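Local coordinates for protein papain inhibitor (Streptomyces mobaraensis, PDB 5NTB) that inhibits the cysteine proteases papain and bromelain and the serine protease trypsin, and serves as a glutamine and lysine donor substrate for transglutaminase, at residues D50-C53 and R54-V58; A89-L93 and A94-R98. All coordinates share one frame; numbering follows the deposited sequence. Where two conformers were deposited one is given.

In the fold
From the N terminus the chain first lays down strands 8-18 and 35-38 of a double-psi beta-barrel, the fold indicated by its family. Contact 1 (50-53 with 54-58) then ends the long loop after strand 35-38: a short 3-10 turn, tied by a disulfide to Cys23, delivers the chain into strand 57-62. Strands 65-75 and 82-86 follow before helix 87-90, where contact 2 (89-93 with 94-98) reverses the chain and sends it toward strand 101-102. The two contacts lie in series, neither nested nor crossing. Their centres are 23 Å apart on opposite sides of the chain's centre, and both pack side chains against strand 65-75.

Contact 1 of 2, residues D50-C53 and R54-V58; sequences DPLC and RGVSV
The Arg54 guanidinium lies with one face over the backbone of the turn before it: Asp50 O sits 3.8 Å above its plane and Pro51 CA lies beside it on the same face, both offset toward the rim. Arginine suits this place because its long chain, bent at chi3 (-76°), can lay the flat group over Asp50 and Pro51 while NH1 makes a weak hydrogen bond to Asn49 O. The turn is a 3-10 segment opened by an Asx turn, in which Asp50 OD1 accepts Leu52 N at 2.9 Å through its anti lone pair. Aspartate fits because its other oxygen, OD2, receives Thr43 N and Thr44 N, and proline fits as the first residue of the 3-10 turn, its phi already restricted. Arg54 N bonds to Pro51 O at 3.1 Å. Cys53 is held by its disulfide to Cys23. Gly55, with positive phi (78°), turns the chain toward strand 57-62. Beta-branched Val56 faces back to the turn, and Leu52 joins it in packing against Phe108 and Val71, on strands 104-109 and 65-75. A water donates to both Pro51 O and Arg54 O, and Val56 CG2 lies 3.5 Å from Pro51 O.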
ATOM      1  N   ASP A  50     -13.223   5.789   4.786  1.00 14.05           N
ATOM      2  CA  ASP A  50     -12.585   6.368   3.613  1.00 14.09           C
ATOM      3  C   ASP A  50     -12.892   5.533   2.372  1.00 13.88           C
ATOM      4  O   ASP A  50     -12.913   4.304   2.438  1.00 15.04           O
ATOM      5  CB  ASP A  50     -11.078   6.448   3.816  1.00 13.25           C
ATOM      6  CG  ASP A  50     -10.429   7.460   2.897  1.00 13.66           C
ATOM      7  OD1 ASP A  50     -10.240   7.136   1.704  1.00 15.13           O
ATOM      8  OD2 ASP A  50     -10.133   8.575   3.377  1.00 16.61           O
ATOM      9  N   PRO A  51     -13.115   6.169   1.221  1.00 14.35           N
ATOM     10  CA  PRO A  51     -13.304   5.387  -0.008  1.00 15.38           C
ATOM     11  C   PRO A  51     -12.119   4.496  -0.341  1.00 14.99           C
ATOM     12  O   PRO A  51     -12.306   3.483  -1.023  1.00 16.73           O
ATOM     13  CB  PRO A  51     -13.532   6.461  -1.085  1.00 18.15           C
ATOM     14  CG  PRO A  51     -13.151   7.767  -0.436  1.00 24.78           C
ATOM     15  CD  PRO A  51     -13.396   7.598   1.024  1.00 16.22           C
ATOM     16  N   LEU A  52     -10.919   4.809   0.163  1.00 13.15           N
ATOM     17  CA  LEU A  52      -9.777   3.917  -0.022  1.00 12.83           C
ATOM     18  C   LEU A  52     -10.021   2.532   0.542  1.00 17.71           C
ATOM     19  O   LEU A  52      -9.348   1.585   0.132  1.00 16.52           O
ATOM     20  CB  LEU A  52      -8.537   4.514   0.641  1.00 14.85           C
ATOM     21  CG  LEU A  52      -7.873   5.655  -0.133  1.00 14.68           C
ATOM     22  CD1 LEU A  52      -6.872   6.366   0.766  1.00 15.08           C
ATOM     23  CD2 LEU A  52      -7.172   5.125  -1.390  1.00 14.87           C
ATOM     24  N   CYS A  53     -10.958   2.396   1.469  1.00 15.30           N
ATOM     25  CA  CYS A  53     -11.225   1.132   2.137  1.00 17.21           C
ATOM     26  C   CYS A  53     -12.282   0.291   1.442  1.00 19.54           C
ATOM     27  O   CYS A  53     -12.559  -0.826   1.898  1.00 20.17           O
ATOM     28  CB  CYS A  53     -11.647   1.397   3.579  1.00 16.33           C
ATOM     29  SG  CYS A  53     -10.332   2.204   4.550  1.00 17.66           S
ATOM     30  N   ARG A  54     -12.862   0.772   0.347  1.00 16.76           N
ATOM     31  CA  ARG A  54     -14.007   0.102  -0.273  1.00 17.52           C
ATOM     32  C   ARG A  54     -13.666  -0.315  -1.701  1.00 15.11           C
ATOM     33  O   ARG A  54     -13.931   0.411  -2.661  1.00 18.24           O
ATOM     34  CB  ARG A  54     -15.225   0.990  -0.214  1.00 19.40           C
ATOM     35  CG  ARG A  54     -15.670   1.250   1.220  1.00 23.38           C
ATOM     36  CD  ARG A  54     -17.056   1.836   1.279  1.00 23.93           C
ATOM     37  NE  ARG A  54     -17.054   3.246   0.901  1.00 24.31           N
ATOM     38  CZ  ARG A  54     -16.855   4.256   1.740  1.00 21.58           C
ATOM     39  NH1 ARG A  54     -16.645   4.031   3.032  1.00 28.57           N
ATOM     40  NH2 ARG A  54     -16.873   5.500   1.284  1.00 36.25           N
ATOM     41  N   GLY A  55     -13.068  -1.495  -1.827  1.00 17.24           N
ATOM     42  CA  GLY A  55     -12.823  -2.079  -3.130  1.00 20.14           C
ATOM     43  C   GLY A  55     -11.648  -1.509  -3.881  1.00 18.54           C
ATOM     44  O   GLY A  55     -11.554  -1.698  -5.097  1.00 23.12           O
ATOM     45  N   VAL A  56     -10.744  -0.811  -3.202  1.00 15.47           N
ATOM     46  CA  VAL A  56      -9.576  -0.229  -3.849  1.00 14.13           C
ATOM     47  C   VAL A  56      -8.364  -1.103  -3.558  1.00 14.20           C
ATOM     48  O   VAL A  56      -8.140  -1.521  -2.414  1.00 15.70           O
ATOM     49  CB  VAL A  56      -9.336   1.217  -3.383  1.00 15.50           C
ATOM     50  CG1 VAL A  56      -8.058   1.771  -4.019  1.00 16.08           C
ATOM     51  CG2 VAL A  56     -10.547   2.090  -3.725  1.00 16.22           C
ATOM     52  N   SER A  57      -7.611  -1.408  -4.599  1.00 13.69           N
ATOM     53  CA  SER A  57      -6.337  -2.103  -4.513  1.00 12.03           C
ATOM     54  C   SER A  57      -5.270  -1.241  -5.165  1.00 12.66           C
ATOM     55  O   SER A  57      -5.547  -0.172  -5.712  1.00 15.09           O
ATOM     56  CB  SER A  57      -6.398  -3.471  -5.196  1.00 14.85           C
ATOM     57  OG  SER A  57      -7.297  -4.338  -4.533  1.00 17.38           O
ATOM     58  N   VAL A  58      -4.037  -1.698  -5.072  0.66 13.29           N
ATOM     59  CA  VAL A  58      -2.986  -1.130  -5.894  0.66 12.42           C
ATOM     60  C   VAL A  58      -2.376  -2.240  -6.722  0.66 12.85           C
ATOM     61  O   VAL A  58      -2.364  -3.414  -6.340  0.66 13.59           O
ATOM     62  CB  VAL A  58      -1.897  -0.412  -5.079  0.66 12.84           C
ATOM     63  CG1 VAL A  58      -2.480   0.819  -4.396  0.66 13.17           C
ATOM     64  CG2 VAL A  58      -1.277  -1.361  -4.084  0.66 12.48           C
TER
HETATM   65  O   HOH W   1     -14.165   3.276  -3.012  1.00 22.03           O
HETATM   66  O   HOH W   2      -9.995  -0.963  -0.354  1.00 18.93           O
HETATM   67  O   HOH W   3     -13.091  -3.023   0.524  1.00 36.89           O

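Contact 2 of 2, residues A89-L93 and A94-R98; sequences AFAKL and APLDR
Phe90 reaches from helix 87-90 across to the loop that follows. From CB, CG stands anti to the backbone N (chi1 -175°), which swings the ring out so that its CD1-CE1 side meets Ala94, Pro95 and Leu96. CD1 meets Leu96 CD2 at 3.7 Å, an oblique approach in which the two side chains run past each other in opposite directions. Farther out, CE1 touches Ala94 CB at 3.8 Å and has Pro95 O at the ring edge, in its plane, 3.5 Å away. The same ring packs edge-to-face with Tyr14 and touches Met12 and Val101. A large flat side chain therefore suits this place, since it can serve both the loop and the barrel wall. Ala94, with just a methyl group, touches the ring and also Met12, Tyr62 and Val101. Leucine at 96 spans two neighbours, for its CG also lies 4.0 Å from Ala91 CB.

The backbone closes the turn. Phe90 O accepts from Leu93 N, three residues on, and from Ala94 N, four on, at 3.0 Å, so a 3-10 and an alpha-type turn share one carbonyl oxygen. Ala91 CA adds a CH...O contact of 3.4 Å to Ala94 O. The chemistry is thus divided: two N-H groups gripping one oxygen fix the main-chain reversal, while apolar contacts, with Pro95 O at the weakly electropositive C-H edge, place the ring.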
ATOM      1  N   ALA A  89       3.710  -8.905   0.993  1.00 13.95           N
ATOM      2  CA  ALA A  89       3.629  -8.456  -0.392  1.00 12.34           C
ATOM      3  C   ALA A  89       4.985  -7.991  -0.910  1.00 15.30           C
ATOM      4  O   ALA A  89       5.353  -8.282  -2.055  1.00 14.54           O
ATOM      5  CB  ALA A  89       2.607  -7.327  -0.520  1.00 13.63           C
ATOM      6  N   PHE A  90       5.724  -7.242  -0.092  1.00 12.89           N
ATOM      7  CA  PHE A  90       7.022  -6.714  -0.517  1.00 13.15           C
ATOM      8  C   PHE A  90       7.948  -7.830  -0.978  1.00 13.84           C
ATOM      9  O   PHE A  90       8.616  -7.709  -2.013  1.00 14.56           O
ATOM     10  CB  PHE A  90       7.629  -5.936   0.647  1.00 12.28           C
ATOM     11  CG  PHE A  90       8.910  -5.220   0.335  1.00 13.10           C
ATOM     12  CD1 PHE A  90      10.104  -5.914   0.219  1.00 16.05           C
ATOM     13  CD2 PHE A  90       8.928  -3.830   0.242  1.00 13.15           C
ATOM     14  CE1 PHE A  90      11.295  -5.246  -0.028  1.00 15.81           C
ATOM     15  CE2 PHE A  90      10.122  -3.156   0.002  1.00 15.62           C
ATOM     16  CZ  PHE A  90      11.304  -3.871  -0.128  1.00 15.22           C
ATOM     17  N   ALA A  91       7.965  -8.941  -0.234  1.00 14.04           N
ATOM     18  CA  ALA A  91       8.861 -10.049  -0.524  1.00 14.67           C
ATOM     19  C   ALA A  91       8.586 -10.677  -1.879  1.00 15.68           C
ATOM     20  O   ALA A  91       9.472 -11.331  -2.437  1.00 18.05           O
ATOM     21  CB  ALA A  91       8.729 -11.102   0.570  1.00 15.99           C
ATOM     22  N   LYS A  92       7.391 -10.483  -2.422  1.00 13.81           N
ATOM     23  CA  LYS A  92       7.065 -11.003  -3.743  1.00 15.04           C
ATOM     24  C   LYS A  92       7.710 -10.191  -4.859  1.00 16.76           C
ATOM     25  O   LYS A  92       7.801 -10.676  -5.998  1.00 18.98           O
ATOM     26  CB  LYS A  92       5.551 -11.040  -3.913  1.00 18.91           C
ATOM     27  CG  LYS A  92       4.886 -11.972  -2.911  1.00 19.46           C
ATOM     28  CD  LYS A  92       3.379 -11.995  -3.025  1.00 18.07           C
ATOM     29  CE  LYS A  92       2.819 -12.969  -1.991  1.00 21.68           C
ATOM     30  NZ  LYS A  92       1.378 -13.230  -2.216  1.00 24.10           N
ATOM     31  N   LEU A  93       8.136  -8.965  -4.563  1.00 15.32           N
ATOM     32  CA  LEU A  93       8.759  -8.079  -5.537  1.00 13.88           C
ATOM     33  C   LEU A  93      10.248  -7.885  -5.327  1.00 16.34           C
ATOM     34  O   LEU A  93      10.962  -7.636  -6.296  1.00 17.17           O
ATOM     35  CB  LEU A  93       8.102  -6.695  -5.496  1.00 14.15           C
ATOM     36  CG  LEU A  93       6.655  -6.637  -5.945  1.00 16.68           C
ATOM     37  CD1 LEU A  93       6.162  -5.210  -5.807  1.00 17.70           C
ATOM     38  CD2 LEU A  93       6.515  -7.128  -7.380  1.00 16.46           C
ATOM     39  N   ALA A  94      10.728  -7.952  -4.090  1.00 19.49           N
ATOM     40  CA  ALA A  94      12.105  -7.586  -3.799  1.00 16.59           C
ATOM     41  C   ALA A  94      12.549  -8.278  -2.521  1.00 21.48           C
ATOM     42  O   ALA A  94      11.711  -8.616  -1.679  1.00 17.47           O
ATOM     43  CB  ALA A  94      12.252  -6.066  -3.652  1.00 19.62           C
ATOM     44  N   PRO A  95      13.855  -8.483  -2.339  0.52 21.71           N
ATOM     45  CA  PRO A  95      14.330  -9.115  -1.105  0.52 22.64           C
ATOM     46  C   PRO A  95      14.064  -8.235   0.105  0.52 19.01           C
ATOM     47  O   PRO A  95      14.273  -7.020   0.074  0.52 20.94           O
ATOM     48  CB  PRO A  95      15.834  -9.288  -1.348  0.52 24.66           C
ATOM     49  CG  PRO A  95      16.170  -8.247  -2.364  0.52 24.88           C
ATOM     50  CD  PRO A  95      14.967  -8.177  -3.259  0.52 23.92           C
ATOM     51  N   LEU A  96      13.610  -8.869   1.188  1.00 21.25           N
ATOM     52  CA  LEU A  96      13.321  -8.113   2.402  1.00 21.81           C
ATOM     53  C   LEU A  96      14.559  -7.423   2.950  1.00 23.65           C
ATOM     54  O   LEU A  96      14.449  -6.363   3.574  1.00 27.42           O
ATOM     55  CB  LEU A  96      12.722  -9.027   3.469  1.00 20.06           C
ATOM     56  CG  LEU A  96      11.307  -9.496   3.121  1.00 22.38           C
ATOM     57  CD1 LEU A  96      10.816 -10.545   4.096  1.00 24.90           C
ATOM     58  CD2 LEU A  96      10.360  -8.300   3.068  1.00 19.31           C
ATOM     59  N   ASP A  97      15.742  -7.989   2.727  1.00 22.76           N
ATOM     60  CA  ASP A  97      16.916  -7.371   3.317  1.00 18.00           C
ATOM     61  C   ASP A  97      17.368  -6.127   2.567  1.00 24.30           C
ATOM     62  O   ASP A  97      18.315  -5.470   3.008  1.00 34.72           O
ATOM     63  CB  ASP A  97      18.061  -8.388   3.434  1.00 22.36           C
ATOM     64  CG  ASP A  97      18.558  -8.899   2.092  1.00 38.30           C
ATOM     65  OD1 ASP A  97      17.970  -8.558   1.050  1.00 31.77           O
ATOM     66  OD2 ASP A  97      19.557  -9.653   2.090  1.00 35.35           O
ATOM     67  N   ARG A  98      16.700  -5.779   1.461  1.00 23.30           N
ATOM     68  CA  ARG A  98      16.960  -4.507   0.792  1.00 31.68           C
ATOM     69  C   ARG A  98      16.376  -3.333   1.569  1.00 25.78           C
ATOM     70  O   ARG A  98      16.966  -2.245   1.578  1.00 34.42           O
ATOM     71  CB  ARG A  98      16.392  -4.536  -0.630  1.00 32.75           C
TER